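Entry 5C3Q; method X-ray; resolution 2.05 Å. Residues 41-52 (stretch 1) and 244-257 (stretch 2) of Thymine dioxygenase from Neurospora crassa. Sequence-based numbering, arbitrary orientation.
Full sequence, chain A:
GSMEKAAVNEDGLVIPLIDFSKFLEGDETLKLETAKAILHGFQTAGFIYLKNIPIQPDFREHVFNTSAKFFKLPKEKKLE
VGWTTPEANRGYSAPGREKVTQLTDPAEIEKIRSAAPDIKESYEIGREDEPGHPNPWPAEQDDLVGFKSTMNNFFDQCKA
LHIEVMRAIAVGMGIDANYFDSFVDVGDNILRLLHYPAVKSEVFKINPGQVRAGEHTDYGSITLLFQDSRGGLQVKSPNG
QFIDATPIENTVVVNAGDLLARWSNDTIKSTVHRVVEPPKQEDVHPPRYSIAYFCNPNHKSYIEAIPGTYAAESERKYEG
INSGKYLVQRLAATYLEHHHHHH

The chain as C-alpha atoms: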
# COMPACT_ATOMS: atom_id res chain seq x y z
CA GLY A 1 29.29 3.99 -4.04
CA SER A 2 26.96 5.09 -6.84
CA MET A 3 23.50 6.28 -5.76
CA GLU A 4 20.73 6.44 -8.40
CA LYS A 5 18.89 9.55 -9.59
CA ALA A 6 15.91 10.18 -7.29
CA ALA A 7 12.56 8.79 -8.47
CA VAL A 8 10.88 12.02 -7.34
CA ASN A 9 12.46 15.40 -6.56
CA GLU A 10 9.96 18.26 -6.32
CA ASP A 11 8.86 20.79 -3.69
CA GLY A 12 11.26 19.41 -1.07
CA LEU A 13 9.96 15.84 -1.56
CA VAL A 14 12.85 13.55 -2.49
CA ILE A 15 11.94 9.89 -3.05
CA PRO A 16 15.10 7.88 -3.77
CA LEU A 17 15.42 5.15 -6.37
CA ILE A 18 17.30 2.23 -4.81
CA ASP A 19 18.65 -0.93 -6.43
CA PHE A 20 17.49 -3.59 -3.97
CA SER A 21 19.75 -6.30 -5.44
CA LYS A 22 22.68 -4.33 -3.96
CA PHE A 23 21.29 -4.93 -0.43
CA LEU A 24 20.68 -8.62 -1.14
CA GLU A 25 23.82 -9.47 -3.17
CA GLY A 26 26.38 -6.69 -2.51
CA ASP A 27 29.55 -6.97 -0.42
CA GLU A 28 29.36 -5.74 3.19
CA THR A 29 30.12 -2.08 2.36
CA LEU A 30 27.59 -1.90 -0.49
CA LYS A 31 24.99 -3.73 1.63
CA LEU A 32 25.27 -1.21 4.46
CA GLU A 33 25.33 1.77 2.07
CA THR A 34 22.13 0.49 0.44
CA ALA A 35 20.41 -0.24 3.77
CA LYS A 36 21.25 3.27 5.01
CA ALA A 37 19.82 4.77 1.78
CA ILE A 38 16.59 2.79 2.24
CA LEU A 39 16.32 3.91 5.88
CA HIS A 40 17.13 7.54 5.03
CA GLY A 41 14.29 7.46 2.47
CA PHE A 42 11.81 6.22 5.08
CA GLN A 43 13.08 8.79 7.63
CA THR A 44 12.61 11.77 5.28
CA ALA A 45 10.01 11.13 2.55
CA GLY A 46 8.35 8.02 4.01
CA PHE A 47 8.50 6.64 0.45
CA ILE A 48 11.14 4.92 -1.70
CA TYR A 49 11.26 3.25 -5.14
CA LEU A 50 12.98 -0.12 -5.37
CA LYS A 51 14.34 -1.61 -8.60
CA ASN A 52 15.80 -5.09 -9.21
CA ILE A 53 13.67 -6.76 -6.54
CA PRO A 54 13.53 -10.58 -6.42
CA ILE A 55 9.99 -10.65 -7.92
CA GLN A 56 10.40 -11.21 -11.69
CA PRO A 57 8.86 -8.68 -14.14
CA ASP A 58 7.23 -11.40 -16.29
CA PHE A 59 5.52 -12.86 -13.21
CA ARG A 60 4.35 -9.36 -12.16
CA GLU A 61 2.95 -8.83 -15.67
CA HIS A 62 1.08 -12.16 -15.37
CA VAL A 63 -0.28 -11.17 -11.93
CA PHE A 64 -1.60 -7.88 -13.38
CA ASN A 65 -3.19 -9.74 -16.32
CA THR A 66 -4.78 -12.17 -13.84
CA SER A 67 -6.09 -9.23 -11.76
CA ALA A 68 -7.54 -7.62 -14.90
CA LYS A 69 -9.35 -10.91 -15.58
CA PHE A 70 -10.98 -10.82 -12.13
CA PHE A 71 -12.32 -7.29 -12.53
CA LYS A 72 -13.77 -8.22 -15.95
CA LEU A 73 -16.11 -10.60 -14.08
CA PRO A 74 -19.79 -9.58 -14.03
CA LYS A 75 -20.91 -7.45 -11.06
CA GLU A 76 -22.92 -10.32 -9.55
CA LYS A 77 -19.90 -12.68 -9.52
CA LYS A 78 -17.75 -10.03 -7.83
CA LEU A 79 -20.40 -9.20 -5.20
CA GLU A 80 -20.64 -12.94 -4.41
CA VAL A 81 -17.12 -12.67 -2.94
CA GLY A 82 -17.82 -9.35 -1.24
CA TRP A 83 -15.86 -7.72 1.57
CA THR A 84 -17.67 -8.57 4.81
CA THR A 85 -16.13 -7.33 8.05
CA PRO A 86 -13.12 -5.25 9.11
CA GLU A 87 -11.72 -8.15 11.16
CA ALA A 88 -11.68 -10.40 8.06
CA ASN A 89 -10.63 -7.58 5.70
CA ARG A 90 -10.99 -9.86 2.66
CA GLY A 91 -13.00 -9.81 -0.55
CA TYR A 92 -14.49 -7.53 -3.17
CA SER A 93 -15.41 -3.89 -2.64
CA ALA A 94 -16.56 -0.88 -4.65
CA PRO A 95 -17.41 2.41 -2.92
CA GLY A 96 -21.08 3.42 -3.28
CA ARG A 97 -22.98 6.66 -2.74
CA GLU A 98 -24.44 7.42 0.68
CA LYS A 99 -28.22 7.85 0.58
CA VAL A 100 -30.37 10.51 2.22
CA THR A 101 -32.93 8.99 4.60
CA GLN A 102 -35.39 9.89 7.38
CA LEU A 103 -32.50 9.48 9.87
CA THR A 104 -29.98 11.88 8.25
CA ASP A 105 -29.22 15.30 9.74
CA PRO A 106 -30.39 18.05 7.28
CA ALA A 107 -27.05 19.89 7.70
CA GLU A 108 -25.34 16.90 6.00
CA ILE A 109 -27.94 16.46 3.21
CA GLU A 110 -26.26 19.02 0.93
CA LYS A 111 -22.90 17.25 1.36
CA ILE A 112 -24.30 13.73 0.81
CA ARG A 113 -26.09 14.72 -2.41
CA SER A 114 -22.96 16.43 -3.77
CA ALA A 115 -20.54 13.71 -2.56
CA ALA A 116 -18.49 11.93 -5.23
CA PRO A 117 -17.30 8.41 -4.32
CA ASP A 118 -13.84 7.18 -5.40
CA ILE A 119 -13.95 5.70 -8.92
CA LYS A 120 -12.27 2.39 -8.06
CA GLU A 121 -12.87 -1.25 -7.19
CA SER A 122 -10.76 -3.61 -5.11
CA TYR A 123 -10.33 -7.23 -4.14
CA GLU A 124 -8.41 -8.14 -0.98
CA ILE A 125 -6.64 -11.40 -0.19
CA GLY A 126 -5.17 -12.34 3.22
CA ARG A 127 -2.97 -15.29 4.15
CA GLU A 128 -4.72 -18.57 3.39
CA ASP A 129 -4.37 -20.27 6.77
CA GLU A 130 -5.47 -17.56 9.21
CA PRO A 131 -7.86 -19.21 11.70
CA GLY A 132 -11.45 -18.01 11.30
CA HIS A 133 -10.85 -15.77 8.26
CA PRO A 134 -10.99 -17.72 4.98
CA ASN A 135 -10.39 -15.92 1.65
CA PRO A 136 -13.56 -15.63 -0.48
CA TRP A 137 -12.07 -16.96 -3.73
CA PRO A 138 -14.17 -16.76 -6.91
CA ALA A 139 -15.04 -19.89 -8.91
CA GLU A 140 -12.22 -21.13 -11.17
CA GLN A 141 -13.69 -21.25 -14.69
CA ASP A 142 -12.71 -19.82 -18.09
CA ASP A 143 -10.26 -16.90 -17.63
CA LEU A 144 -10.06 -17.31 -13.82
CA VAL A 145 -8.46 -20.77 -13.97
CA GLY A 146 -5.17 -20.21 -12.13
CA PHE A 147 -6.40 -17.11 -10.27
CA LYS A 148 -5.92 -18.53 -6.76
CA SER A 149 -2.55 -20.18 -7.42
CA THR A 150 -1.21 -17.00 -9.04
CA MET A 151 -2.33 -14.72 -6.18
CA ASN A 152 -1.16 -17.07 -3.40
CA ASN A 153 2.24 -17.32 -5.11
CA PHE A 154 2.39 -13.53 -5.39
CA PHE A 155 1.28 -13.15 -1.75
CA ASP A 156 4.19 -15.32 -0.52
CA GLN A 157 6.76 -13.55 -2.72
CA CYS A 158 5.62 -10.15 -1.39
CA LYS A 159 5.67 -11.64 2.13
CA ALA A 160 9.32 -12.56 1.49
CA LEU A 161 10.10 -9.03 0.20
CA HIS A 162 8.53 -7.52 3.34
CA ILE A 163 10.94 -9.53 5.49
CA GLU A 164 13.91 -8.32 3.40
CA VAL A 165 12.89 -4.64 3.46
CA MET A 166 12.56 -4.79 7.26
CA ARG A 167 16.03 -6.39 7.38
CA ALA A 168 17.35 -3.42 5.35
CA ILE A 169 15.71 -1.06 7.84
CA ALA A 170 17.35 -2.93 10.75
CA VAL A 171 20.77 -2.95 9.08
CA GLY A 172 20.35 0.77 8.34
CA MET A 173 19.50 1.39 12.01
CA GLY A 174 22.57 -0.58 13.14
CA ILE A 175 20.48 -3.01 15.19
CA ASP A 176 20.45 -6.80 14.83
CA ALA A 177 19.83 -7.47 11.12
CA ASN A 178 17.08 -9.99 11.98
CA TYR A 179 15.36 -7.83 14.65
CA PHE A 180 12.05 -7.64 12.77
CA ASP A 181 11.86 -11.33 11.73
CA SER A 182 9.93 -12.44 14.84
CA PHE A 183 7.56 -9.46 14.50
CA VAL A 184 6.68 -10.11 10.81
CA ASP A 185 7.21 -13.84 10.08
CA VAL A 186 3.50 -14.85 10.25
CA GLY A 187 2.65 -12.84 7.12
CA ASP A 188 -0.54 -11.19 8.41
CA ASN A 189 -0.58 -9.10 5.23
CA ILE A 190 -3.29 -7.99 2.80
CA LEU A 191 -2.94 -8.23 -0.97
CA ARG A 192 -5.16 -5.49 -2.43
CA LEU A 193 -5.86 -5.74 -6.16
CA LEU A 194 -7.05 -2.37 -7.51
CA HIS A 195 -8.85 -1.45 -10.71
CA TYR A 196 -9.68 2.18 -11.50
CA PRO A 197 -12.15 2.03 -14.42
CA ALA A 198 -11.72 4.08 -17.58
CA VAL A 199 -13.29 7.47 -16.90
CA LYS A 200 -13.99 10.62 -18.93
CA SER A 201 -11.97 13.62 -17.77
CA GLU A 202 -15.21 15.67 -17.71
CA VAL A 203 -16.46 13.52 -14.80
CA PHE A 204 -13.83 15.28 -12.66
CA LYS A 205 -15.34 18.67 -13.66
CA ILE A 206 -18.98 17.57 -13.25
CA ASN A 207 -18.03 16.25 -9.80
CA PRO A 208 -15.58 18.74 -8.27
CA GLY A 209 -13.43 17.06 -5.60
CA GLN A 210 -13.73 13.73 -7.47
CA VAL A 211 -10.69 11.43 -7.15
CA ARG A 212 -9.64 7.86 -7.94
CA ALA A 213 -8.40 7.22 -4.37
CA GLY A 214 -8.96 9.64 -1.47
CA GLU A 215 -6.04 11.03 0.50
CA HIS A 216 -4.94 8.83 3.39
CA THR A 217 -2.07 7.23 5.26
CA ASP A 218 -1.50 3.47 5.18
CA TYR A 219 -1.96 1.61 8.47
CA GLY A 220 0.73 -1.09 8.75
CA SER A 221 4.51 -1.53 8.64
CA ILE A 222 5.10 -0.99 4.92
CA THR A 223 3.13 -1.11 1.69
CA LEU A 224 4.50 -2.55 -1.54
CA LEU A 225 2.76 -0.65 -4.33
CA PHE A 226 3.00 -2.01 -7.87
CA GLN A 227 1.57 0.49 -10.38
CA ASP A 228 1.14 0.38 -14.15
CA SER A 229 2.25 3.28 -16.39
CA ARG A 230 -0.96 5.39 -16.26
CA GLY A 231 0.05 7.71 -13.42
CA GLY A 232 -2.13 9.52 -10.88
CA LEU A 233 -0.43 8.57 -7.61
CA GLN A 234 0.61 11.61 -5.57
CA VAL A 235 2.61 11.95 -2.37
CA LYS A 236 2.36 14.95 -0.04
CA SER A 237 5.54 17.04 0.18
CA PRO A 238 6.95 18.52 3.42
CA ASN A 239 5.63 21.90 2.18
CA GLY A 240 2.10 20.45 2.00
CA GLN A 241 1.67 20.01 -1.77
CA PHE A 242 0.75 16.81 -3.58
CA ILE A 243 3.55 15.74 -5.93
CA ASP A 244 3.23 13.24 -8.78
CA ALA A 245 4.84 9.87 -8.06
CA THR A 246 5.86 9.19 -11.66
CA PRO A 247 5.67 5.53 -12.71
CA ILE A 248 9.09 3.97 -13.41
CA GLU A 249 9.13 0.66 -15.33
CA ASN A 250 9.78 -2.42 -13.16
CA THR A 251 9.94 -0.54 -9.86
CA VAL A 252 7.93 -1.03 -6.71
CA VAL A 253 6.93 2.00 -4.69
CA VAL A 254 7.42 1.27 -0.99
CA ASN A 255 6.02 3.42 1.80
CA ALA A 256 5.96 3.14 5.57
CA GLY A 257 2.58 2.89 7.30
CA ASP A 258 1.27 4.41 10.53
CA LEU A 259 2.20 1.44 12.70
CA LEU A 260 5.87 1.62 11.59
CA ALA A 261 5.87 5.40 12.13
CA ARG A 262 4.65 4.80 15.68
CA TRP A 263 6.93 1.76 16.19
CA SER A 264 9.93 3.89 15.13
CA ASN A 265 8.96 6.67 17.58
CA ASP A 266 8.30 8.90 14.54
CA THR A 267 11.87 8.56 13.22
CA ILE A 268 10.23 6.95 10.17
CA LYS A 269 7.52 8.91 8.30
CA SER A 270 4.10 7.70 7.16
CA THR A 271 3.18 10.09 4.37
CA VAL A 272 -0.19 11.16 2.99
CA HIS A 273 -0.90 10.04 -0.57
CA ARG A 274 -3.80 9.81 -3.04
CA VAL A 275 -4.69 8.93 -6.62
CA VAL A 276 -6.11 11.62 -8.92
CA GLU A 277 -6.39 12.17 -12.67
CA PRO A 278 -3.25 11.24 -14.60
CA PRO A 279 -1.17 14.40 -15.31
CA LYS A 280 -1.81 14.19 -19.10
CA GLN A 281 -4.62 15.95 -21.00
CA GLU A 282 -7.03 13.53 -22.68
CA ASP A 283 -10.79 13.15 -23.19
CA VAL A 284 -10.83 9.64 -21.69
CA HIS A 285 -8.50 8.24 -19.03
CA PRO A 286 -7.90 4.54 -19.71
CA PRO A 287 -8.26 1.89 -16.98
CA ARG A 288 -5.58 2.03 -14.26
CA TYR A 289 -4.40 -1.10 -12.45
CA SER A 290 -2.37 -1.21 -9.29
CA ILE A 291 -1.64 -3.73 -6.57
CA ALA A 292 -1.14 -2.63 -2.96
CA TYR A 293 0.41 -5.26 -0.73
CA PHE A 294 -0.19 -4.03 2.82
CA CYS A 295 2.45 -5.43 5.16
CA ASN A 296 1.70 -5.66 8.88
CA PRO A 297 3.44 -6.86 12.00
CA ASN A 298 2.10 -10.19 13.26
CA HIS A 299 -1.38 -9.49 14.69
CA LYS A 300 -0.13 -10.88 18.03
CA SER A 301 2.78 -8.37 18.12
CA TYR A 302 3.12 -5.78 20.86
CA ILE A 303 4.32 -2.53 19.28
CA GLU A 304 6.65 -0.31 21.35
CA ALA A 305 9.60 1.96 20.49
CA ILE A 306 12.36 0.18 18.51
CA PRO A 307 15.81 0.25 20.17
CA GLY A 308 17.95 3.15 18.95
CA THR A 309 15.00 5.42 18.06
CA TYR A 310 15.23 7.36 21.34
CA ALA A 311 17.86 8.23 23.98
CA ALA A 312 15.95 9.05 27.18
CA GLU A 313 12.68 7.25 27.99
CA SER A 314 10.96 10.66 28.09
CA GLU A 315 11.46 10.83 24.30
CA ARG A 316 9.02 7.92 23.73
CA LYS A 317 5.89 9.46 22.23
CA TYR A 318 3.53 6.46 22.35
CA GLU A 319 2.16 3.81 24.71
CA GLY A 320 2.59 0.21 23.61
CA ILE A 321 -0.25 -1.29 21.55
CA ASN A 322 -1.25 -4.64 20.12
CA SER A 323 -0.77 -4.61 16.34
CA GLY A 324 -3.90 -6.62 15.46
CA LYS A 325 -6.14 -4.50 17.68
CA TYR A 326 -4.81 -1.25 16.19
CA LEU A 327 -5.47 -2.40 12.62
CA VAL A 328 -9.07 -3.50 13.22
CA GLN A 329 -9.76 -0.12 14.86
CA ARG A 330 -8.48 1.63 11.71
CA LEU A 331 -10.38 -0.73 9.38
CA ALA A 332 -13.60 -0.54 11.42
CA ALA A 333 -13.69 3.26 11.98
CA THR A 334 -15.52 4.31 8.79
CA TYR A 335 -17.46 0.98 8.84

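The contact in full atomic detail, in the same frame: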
# COMPACT_ATOMS: atom_id res chain seq x y z
N GLY A 41 15.53 7.22 3.22
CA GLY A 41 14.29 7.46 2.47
C GLY A 41 13.04 7.39 3.34
O GLY A 41 12.17 8.27 3.26
N PHE A 42 12.94 6.36 4.17
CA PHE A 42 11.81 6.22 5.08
C PHE A 42 11.80 7.31 6.16
O PHE A 42 10.73 7.74 6.59
CB PHE A 42 11.77 4.84 5.74
CG PHE A 42 11.41 3.71 4.79
CD1 PHE A 42 10.30 3.80 3.97
CD2 PHE A 42 12.18 2.55 4.74
CE1 PHE A 42 9.96 2.77 3.11
CE2 PHE A 42 11.85 1.52 3.89
CZ PHE A 42 10.73 1.62 3.07
N GLN A 43 12.97 7.76 6.58
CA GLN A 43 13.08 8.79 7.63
C GLN A 43 12.78 10.21 7.15
O GLN A 43 12.60 11.10 7.97
CB GLN A 43 14.48 8.77 8.27
CG GLN A 43 14.78 7.54 9.12
CD GLN A 43 16.20 7.53 9.64
OE1 GLN A 43 17.10 8.07 9.02
NE2 GLN A 43 16.40 6.89 10.79
N THR A 44 12.74 10.42 5.83
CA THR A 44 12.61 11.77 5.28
C THR A 44 11.32 11.89 4.48
O THR A 44 10.43 12.67 4.84
CB THR A 44 13.83 12.14 4.42
OG1 THR A 44 14.06 11.13 3.43
CG2 THR A 44 15.07 12.26 5.31
N ALA A 45 11.19 11.09 3.42
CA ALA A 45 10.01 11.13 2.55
C ALA A 45 8.91 10.16 2.99
O ALA A 45 7.74 10.39 2.69
CB ALA A 45 10.42 10.81 1.12
N GLY A 46 9.29 9.08 3.66
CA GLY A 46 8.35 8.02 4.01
C GLY A 46 8.09 7.07 2.86
O GLY A 46 7.36 6.09 3.02
N PHE A 47 8.70 7.36 1.71
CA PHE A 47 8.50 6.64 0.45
C PHE A 47 9.86 6.38 -0.19
O PHE A 47 10.75 7.23 -0.12
CB PHE A 47 7.69 7.52 -0.52
CG PHE A 47 6.21 7.28 -0.47
CD1 PHE A 47 5.44 7.79 0.57
CD2 PHE A 47 5.58 6.59 -1.49
CE1 PHE A 47 4.07 7.58 0.61
CE2 PHE A 47 4.20 6.38 -1.46
CZ PHE A 47 3.45 6.88 -0.41
N ILE A 48 10.02 5.20 -0.81
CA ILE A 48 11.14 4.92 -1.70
C ILE A 48 10.65 4.17 -2.95
O ILE A 48 9.53 3.64 -2.96
CB ILE A 48 12.25 4.09 -1.00
CG1 ILE A 48 11.72 2.70 -0.61
CG2 ILE A 48 12.76 4.83 0.23
CD1 ILE A 48 12.78 1.78 -0.02
N TYR A 49 11.46 4.16 -4.00
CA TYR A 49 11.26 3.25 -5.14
C TYR A 49 12.37 2.22 -5.08
O TYR A 49 13.54 2.57 -4.90
CB TYR A 49 11.38 3.97 -6.48
CG TYR A 49 10.20 4.80 -6.96
CD1 TYR A 49 9.57 5.71 -6.12
CD2 TYR A 49 9.77 4.72 -8.29
CE1 TYR A 49 8.52 6.50 -6.58
CE2 TYR A 49 8.73 5.50 -8.76
CZ TYR A 49 8.11 6.39 -7.91
OH TYR A 49 7.07 7.17 -8.38
N LEU A 50 12.00 0.95 -5.25
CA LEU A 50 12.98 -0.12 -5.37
C LEU A 50 12.97 -0.68 -6.78
O LEU A 50 11.91 -0.93 -7.35
CB LEU A 50 12.68 -1.25 -4.39
CG LEU A 50 12.80 -0.91 -2.90
CD1 LEU A 50 12.46 -2.15 -2.08
CD2 LEU A 50 14.20 -0.40 -2.56
N LYS A 51 14.16 -0.89 -7.33
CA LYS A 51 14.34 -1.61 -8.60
C LYS A 51 15.13 -2.89 -8.33
O LYS A 51 15.73 -3.05 -7.27
CB LYS A 51 15.05 -0.73 -9.64
CG LYS A 51 16.44 -0.23 -9.24
CD LYS A 51 16.96 0.84 -10.18
CE LYS A 51 17.54 0.27 -11.46
NZ LYS A 51 17.94 1.35 -12.40
N ASN A 52 15.11 -3.79 -9.31
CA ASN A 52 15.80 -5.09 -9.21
C ASN A 52 15.46 -5.84 -7.93
O ASN A 52 16.35 -6.30 -7.20
CB ASN A 52 17.31 -4.91 -9.35
CG ASN A 52 17.69 -4.30 -10.69
OD1 ASN A 52 16.96 -4.44 -11.67
ND2 ASN A 52 18.82 -3.61 -10.73
N ASP A 244 3.40 14.45 -7.97
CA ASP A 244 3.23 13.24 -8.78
C ASP A 244 4.33 12.21 -8.52
O ASP A 244 5.51 12.52 -8.60
CB ASP A 244 3.23 13.59 -10.28
CG ASP A 244 1.97 14.33 -10.70
OD1 ASP A 244 0.87 13.89 -10.31
OD2 ASP A 244 2.08 15.34 -11.41
N ALA A 245 3.92 10.99 -8.18
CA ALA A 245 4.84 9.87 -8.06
C ALA A 245 4.88 9.17 -9.41
O ALA A 245 4.15 8.21 -9.65
CB ALA A 245 4.39 8.91 -6.97
N THR A 246 5.74 9.68 -10.29
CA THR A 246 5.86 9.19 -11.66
C THR A 246 6.12 7.68 -11.70
O THR A 246 6.98 7.19 -10.97
CB THR A 246 7.02 9.92 -12.38
OG1 THR A 246 6.89 11.33 -12.15
CG2 THR A 246 7.01 9.63 -13.88
N PRO A 247 5.36 6.94 -12.53
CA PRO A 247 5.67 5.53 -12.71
C PRO A 247 7.05 5.32 -13.36
O PRO A 247 7.39 6.02 -14.31
CB PRO A 247 4.56 5.04 -13.65
CG PRO A 247 3.45 6.02 -13.49
CD PRO A 247 4.12 7.33 -13.23
N ILE A 248 7.83 4.39 -12.81
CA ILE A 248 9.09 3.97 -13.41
C ILE A 248 8.99 2.47 -13.69
O ILE A 248 8.65 1.69 -12.79
CB ILE A 248 10.30 4.29 -12.50
CG1 ILE A 248 10.43 5.80 -12.33
CG2 ILE A 248 11.59 3.70 -13.07
CD1 ILE A 248 11.52 6.24 -11.36
N GLU A 249 9.29 2.06 -14.92
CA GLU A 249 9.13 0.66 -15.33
C GLU A 249 9.89 -0.29 -14.40
O GLU A 249 11.02 -0.01 -14.01
CB GLU A 249 9.58 0.44 -16.78
CG GLU A 249 9.17 -0.91 -17.34
CD GLU A 249 9.70 -1.17 -18.74
OE1 GLU A 249 9.65 -2.35 -19.18
OE2 GLU A 249 10.17 -0.22 -19.40
N ASN A 250 9.23 -1.38 -14.04
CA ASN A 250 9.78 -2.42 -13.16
C ASN A 250 10.34 -1.91 -11.84
O ASN A 250 11.38 -2.38 -11.37
CB ASN A 250 10.81 -3.26 -13.92
CG ASN A 250 10.20 -4.03 -15.08
OD1 ASN A 250 9.03 -4.44 -15.03
ND2 ASN A 250 10.97 -4.22 -16.13
N THR A 251 9.65 -0.95 -11.23
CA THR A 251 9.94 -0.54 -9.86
C THR A 251 8.76 -0.90 -8.99
O THR A 251 7.64 -1.12 -9.48
CB THR A 251 10.22 0.97 -9.73
OG1 THR A 251 9.08 1.71 -10.19
CG2 THR A 251 11.46 1.37 -10.53
N VAL A 252 9.00 -0.97 -7.69
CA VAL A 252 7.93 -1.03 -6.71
C VAL A 252 8.07 0.19 -5.82
O VAL A 252 9.18 0.53 -5.38
CB VAL A 252 7.95 -2.35 -5.88
CG1 VAL A 252 9.28 -2.58 -5.18
CG2 VAL A 252 6.81 -2.36 -4.87
N VAL A 253 6.95 0.87 -5.59
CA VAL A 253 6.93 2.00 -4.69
C VAL A 253 6.66 1.44 -3.30
O VAL A 253 5.69 0.71 -3.09
CB VAL A 253 5.85 3.02 -5.11
CG1 VAL A 253 5.82 4.20 -4.14
CG2 VAL A 253 6.12 3.52 -6.52
N VAL A 254 7.54 1.76 -2.35
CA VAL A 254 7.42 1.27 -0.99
C VAL A 254 7.27 2.44 -0.04
O VAL A 254 8.06 3.39 -0.06
CB VAL A 254 8.63 0.43 -0.56
CG1 VAL A 254 8.38 -0.20 0.80
CG2 VAL A 254 8.93 -0.66 -1.59
N ASN A 255 6.23 2.39 0.79
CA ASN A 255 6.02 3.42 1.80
C ASN A 255 5.75 2.84 3.17
O ASN A 255 5.13 1.78 3.31
CB ASN A 255 4.87 4.35 1.38
CG ASN A 255 3.53 3.65 1.35
OD1 ASN A 255 3.24 2.91 0.41
ND2 ASN A 255 2.70 3.90 2.35
N ALA A 256 6.21 3.54 4.20
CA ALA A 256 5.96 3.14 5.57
C ALA A 256 4.53 3.48 5.95
O ALA A 256 3.99 4.48 5.50
CB ALA A 256 6.94 3.83 6.51
N GLY A 257 3.91 2.64 6.77
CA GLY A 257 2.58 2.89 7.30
C GLY A 257 2.60 3.44 8.72
O GLY A 257 3.65 3.57 9.34
O HOH W 1 4.68 6.64 3.88
O HOH W 2 13.82 -3.43 -11.73

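Two segments almost two hundred residues apart in sequence meet here as neighbouring antiparallel strands, the pairing running from Leu50 with Val252 to Phe47 with Asn255, and together they bury about 760 Å². The backbone sets the register, and the side chains fill the two faces of the sheet.

The contact in stretch 2 begins at Ala245, near the hydroxyl of Tyr49. Ala245 points its CB toward stretch 1, and Tyr49 OH comes within 3.5 Å of that CB; the methyl packs against the phenol oxygen. Tyr49 OH donates a hydrogen bond to Thr246 O at 2.6 Å, so the hydroxyl at the tip of a buried ring is satisfied by a main-chain carbonyl. Pro247 contributes almost nothing to the contact, but Ile248 turns back toward stretch 1, its CD1 lying 3.8 Å from Tyr49 CD2.

A type II turn from Ile248 to Thr251 then swings the chain into the strand. Thr251 OG1 donates to Ile248 O at 2.6 Å, bracing the turn across its two ends, and the same OG1 lies 3.6 Å from Tyr49 CD2. Asn250, inside the turn, has positive phi, a conformation asparagine tolerates well. At this exposed end a water takes over from direct pairing: water 2 accepts from Asn52 N (2.8 Å) and donates to Asn250 O (2.7 Å).

From here the ladder is regular. Val252 N donates to Leu50 O, and Leu50 N to Val252 O, both at 2.9 Å. On this face of the sheet Val252 CG1 packs 3.7 Å from Leu50 CB. Val253 occupies the other face, with Tyr49 and Phe47. Its CG2 sits over the Tyr49 ring, 3.8 Å from the centroid and 12° off the normal, while its CG1 meets the edge of the Phe47 ring at CD2 (3.6 Å). One beta-branched residue thus serves two aromatics.

Val254 returns to the face of Leu50 and Ile48 and has the largest covered area in stretch 2. Ile48 N to Val254 O and Val254 N to Ile48 O are both 2.8 Å and nearly straight. Val254 CG2 lies 3.9 Å from Leu50 CD1, its CB 3.8 Å from Ile48 CG1, and its CG1 3.7 Å from Phe42 CZ, so the helix preceding the strand also packs against it.

Asn255 places a polar residue on the aromatic side, yet its CB is what Phe47 uses: it stands 3.3 Å from the ring centroid, 8° off the normal. Its ND2 is hydrogen-bonded elsewhere in the structure.

Ala256 closes the pairing. Its N donates to Gly46 O at 3.0 Å, and water 1 donates to both Gly46 O (2.9 Å) and Ala256 O (2.8 Å). Gly46 follows the helix with positive phi, which favours glycine, and delivers its carbonyl to this last rung. The small Ala256 CB lies 4.2 Å from Phe42 CD1. Gly257 then leaves the contact at the N-cap of the next helix.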